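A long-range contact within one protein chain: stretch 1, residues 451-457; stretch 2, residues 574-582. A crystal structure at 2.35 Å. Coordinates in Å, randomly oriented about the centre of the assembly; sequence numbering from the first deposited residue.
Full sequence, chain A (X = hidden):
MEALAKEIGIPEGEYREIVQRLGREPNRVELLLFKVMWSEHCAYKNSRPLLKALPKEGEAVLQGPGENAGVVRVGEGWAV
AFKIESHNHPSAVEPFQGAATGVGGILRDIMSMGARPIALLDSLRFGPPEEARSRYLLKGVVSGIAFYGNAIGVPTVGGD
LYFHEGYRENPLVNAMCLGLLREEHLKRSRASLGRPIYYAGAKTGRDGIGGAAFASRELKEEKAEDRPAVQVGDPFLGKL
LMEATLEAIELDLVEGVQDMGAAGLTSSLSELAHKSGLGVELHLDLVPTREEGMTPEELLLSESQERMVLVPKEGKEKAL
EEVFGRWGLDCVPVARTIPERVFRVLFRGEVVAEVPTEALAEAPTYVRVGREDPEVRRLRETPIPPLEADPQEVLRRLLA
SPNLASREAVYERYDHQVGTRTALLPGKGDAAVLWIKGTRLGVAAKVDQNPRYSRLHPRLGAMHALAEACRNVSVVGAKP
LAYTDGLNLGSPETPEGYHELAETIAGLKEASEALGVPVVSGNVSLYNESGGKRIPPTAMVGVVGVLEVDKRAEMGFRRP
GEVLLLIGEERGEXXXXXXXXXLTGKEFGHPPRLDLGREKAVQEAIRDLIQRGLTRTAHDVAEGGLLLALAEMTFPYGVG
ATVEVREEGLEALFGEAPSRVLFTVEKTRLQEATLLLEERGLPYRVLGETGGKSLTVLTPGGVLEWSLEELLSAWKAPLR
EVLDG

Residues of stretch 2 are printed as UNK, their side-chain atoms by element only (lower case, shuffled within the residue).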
# COMPACT_ATOMS: atom_id res chain seq x y z
N PRO A 451 -13.55 -3.05 1.94
CA PRO A 451 -14.07 -4.16 1.13
C PRO A 451 -15.58 -4.23 0.95
O PRO A 451 -16.05 -4.69 -0.09
CB PRO A 451 -13.50 -5.39 1.83
CG PRO A 451 -13.41 -4.96 3.24
CD PRO A 451 -12.86 -3.56 3.14
N ARG A 452 -16.34 -3.79 1.95
CA ARG A 452 -17.80 -3.82 1.86
C ARG A 452 -18.27 -2.86 0.76
O ARG A 452 -19.06 -3.24 -0.10
CB ARG A 452 -18.42 -3.45 3.21
CG ARG A 452 -18.00 -4.40 4.33
CD ARG A 452 -18.76 -4.14 5.62
NE ARG A 452 -18.41 -5.10 6.67
CZ ARG A 452 -18.58 -6.41 6.58
NH1 ARG A 452 -19.09 -6.95 5.48
NH2 ARG A 452 -18.26 -7.20 7.60
N TYR A 453 -17.76 -1.64 0.79
CA TYR A 453 -18.11 -0.64 -0.23
C TYR A 453 -17.67 -1.17 -1.60
O TYR A 453 -18.42 -1.13 -2.58
CB TYR A 453 -17.35 0.67 0.01
CG TYR A 453 -17.65 1.40 1.30
CD1 TYR A 453 -17.00 2.61 1.59
CD2 TYR A 453 -18.60 0.93 2.20
CE1 TYR A 453 -17.29 3.33 2.74
CE2 TYR A 453 -18.90 1.64 3.35
CZ TYR A 453 -18.24 2.84 3.61
OH TYR A 453 -18.54 3.56 4.75
N SER A 454 -16.43 -1.66 -1.65
CA SER A 454 -15.83 -2.15 -2.87
C SER A 454 -16.53 -3.36 -3.51
O SER A 454 -16.68 -3.42 -4.73
CB SER A 454 -14.35 -2.45 -2.61
OG SER A 454 -13.66 -1.29 -2.12
N ARG A 455 -16.98 -4.31 -2.70
CA ARG A 455 -17.68 -5.47 -3.22
C ARG A 455 -19.01 -5.06 -3.86
O ARG A 455 -19.35 -5.52 -4.94
CB ARG A 455 -17.90 -6.49 -2.09
CG ARG A 455 -19.07 -7.48 -2.27
CD ARG A 455 -18.99 -8.30 -3.55
NE ARG A 455 -17.88 -9.25 -3.56
CZ ARG A 455 -17.74 -10.26 -2.70
NH1 ARG A 455 -16.70 -11.07 -2.80
NH2 ARG A 455 -18.62 -10.44 -1.73
N LEU A 456 -19.74 -4.17 -3.20
CA LEU A 456 -21.03 -3.71 -3.68
C LEU A 456 -20.99 -2.63 -4.77
O LEU A 456 -21.94 -2.48 -5.54
CB LEU A 456 -21.86 -3.20 -2.50
CG LEU A 456 -22.21 -4.29 -1.49
CD1 LEU A 456 -22.69 -3.66 -0.19
CD2 LEU A 456 -23.27 -5.21 -2.08
N HIS A 457 -19.90 -1.88 -4.83
CA HIS A 457 -19.77 -0.82 -5.83
C HIS A 457 -18.28 -0.54 -6.01
O HIS A 457 -17.76 0.47 -5.55
CB HIS A 457 -20.50 0.45 -5.35
CG HIS A 457 -20.78 1.44 -6.44
ND1 HIS A 457 -19.86 1.78 -7.40
CD2 HIS A 457 -21.89 2.17 -6.70
CE1 HIS A 457 -20.38 2.68 -8.21
NE2 HIS A 457 -21.62 2.93 -7.81
N UNK A 574 -26.64 3.64 6.01
CA UNK A 574 -26.45 2.29 6.52
C UNK A 574 -25.97 1.26 5.50
O UNK A 574 -25.51 0.18 5.89
c UNK A 574 -27.44 2.76 9.41
c UNK A 574 -29.75 2.32 8.57
c UNK A 574 -28.34 2.75 8.20
c UNK A 574 -27.76 1.80 7.15
N UNK A 575 -26.09 1.58 4.21
CA UNK A 575 -25.67 0.65 3.18
C UNK A 575 -24.22 0.22 3.26
O UNK A 575 -23.32 1.06 3.31
N UNK A 576 -23.98 -1.09 3.27
CA UNK A 576 -22.63 -1.64 3.32
C UNK A 576 -21.89 -1.17 4.57
O UNK A 576 -20.66 -1.16 4.60
c UNK A 576 -21.86 -1.23 2.07
N UNK A 577 -22.62 -0.79 5.61
CA UNK A 577 -21.97 -0.30 6.81
C UNK A 577 -21.64 -1.38 7.81
O UNK A 577 -22.06 -2.54 7.68
o UNK A 577 -23.97 0.11 8.10
c UNK A 577 -22.84 0.73 7.50
N UNK A 578 -20.87 -0.98 8.83
CA UNK A 578 -20.49 -1.87 9.91
C UNK A 578 -21.72 -2.20 10.74
O UNK A 578 -22.00 -3.36 11.02
c UNK A 578 -18.03 -1.20 10.31
o UNK A 578 -17.93 -3.54 10.80
c UNK A 578 -19.45 -1.19 10.82
c UNK A 578 -17.51 -2.61 10.07
o UNK A 578 -16.67 -2.77 9.15
N UNK A 579 -22.47 -1.18 11.14
CA UNK A 579 -23.64 -1.40 11.96
C UNK A 579 -24.66 -2.30 11.27
O UNK A 579 -25.36 -3.06 11.93
c UNK A 579 -24.32 -0.06 12.36
c UNK A 579 -25.20 -0.29 13.60
c UNK A 579 -25.14 0.49 11.20
N UNK A 580 -24.74 -2.22 9.94
CA UNK A 580 -25.68 -3.06 9.21
C UNK A 580 -25.25 -4.52 9.36
O UNK A 580 -26.07 -5.39 9.67
c UNK A 580 -25.71 -2.70 7.72
c UNK A 580 -26.51 -3.67 6.83
c UNK A 580 -27.97 -3.71 7.26
c UNK A 580 -26.41 -3.25 5.38
N UNK A 581 -23.97 -4.76 9.14
CA UNK A 581 -23.42 -6.11 9.25
C UNK A 581 -23.60 -6.69 10.64
O UNK A 581 -23.89 -7.87 10.79
c UNK A 581 -21.93 -6.11 8.91
c UNK A 581 -21.53 -8.50 8.19
c UNK A 581 -19.86 -8.96 10.36
c UNK A 581 -20.94 -9.74 8.36
c UNK A 581 -20.45 -7.71 10.18
o UNK A 581 -19.53 -11.21 9.61
c UNK A 581 -21.29 -7.46 9.09
c UNK A 581 -20.11 -9.97 9.44
N UNK A 582 -23.41 -5.85 11.66
CA UNK A 582 -23.55 -6.27 13.04
C UNK A 582 -24.99 -6.66 13.38
O UNK A 582 -25.22 -7.62 14.11
c UNK A 582 -23.10 -5.16 13.99
c UNK A 582 -22.24 -6.36 15.98
c UNK A 582 -23.34 -5.46 15.48
c UNK A 582 -23.36 -4.16 16.28
O HOH W 1 -17.37 -6.08 10.50

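Position 574 carries four carbons, forked at the second, and none comes within reach of stretch 1; the fork beyond a CH2 makes it Leu574. Its contribution is its backbone: its carbonyl opens a type II beta turn that ends at 577, whose N donates to Leu574 O at 3.1 Å.

Position 575 has no side-chain atoms and so is Gly575. Gly575 O lies 4.5 Å from Tyr453 CE2.

At position 576 there is a single carbon, CB, aimed toward the helix of stretch 1. The CB of position 576 sits 3.4 Å from Leu456 CD1 and 3.9 Å from Tyr453 CD2. One carbon means Ala576. Here the CA atoms approach most closely, Arg452 CA to Ala576 CA at 5.5 Å, and the backbone is in close contact too: Ala576 O is 3.5 Å from Arg452 CB and 3.5 Å from Tyr453 CE2, near the plane of that ring at its edge.

Position 577 bears one carbon then one oxygen, with CB pointing away from stretch 1: Ser577. Ser577 OG donates to Leu574 O at 2.7 Å and accepts from the N of position 580 at 3.1 Å, so one hydroxyl fastens the turn and caps the helix that follows.

Position 578 shows three carbons in a row, the third carrying two oxygens. That chain is Glu578. Its CB points sideways, but its carboxylate comes nearer: Glu578 OE2 forms a long salt bridge to Arg452 NE at 3.8 Å, near the guanidinium plane.

Position 579 has one carbon carrying two more, a beta-branched Val579, out of reach of stretch 1. Position 580, four carbons forked at the second, is Leu580; it too makes no contact.

Position 581 has one carbon, then a six-carbon ring bearing an oxygen: Tyr581. Over one ring face lies the guanidinium of Arg452, with Arg452 NH2 3.4 Å from Tyr581 CG.

Position 582, again four carbons forked at the second, is Leu582, which does not touch stretch 1.

The contact works without a direct hydrogen bond. At the turn the backbones come close, and the Ala576 methyl packs against Leu456 and Tyr453, while Arg452 runs on to the capped helix. There its guanidinium stacks on Tyr581, the planes 26° apart and Arg452 CZ 4.1 Å from the Tyr581 ring centroid, a cation-pi arrangement. A water accepts from Arg452 NH2 at 3.2 Å and donates to Glu578 OE1 at 2.6 Å, supplementing the long salt bridge. The rule is close packing at the turn and one arginine between ring and carboxylate.

Stretch 2, residues 574-582: LGASEVLYL
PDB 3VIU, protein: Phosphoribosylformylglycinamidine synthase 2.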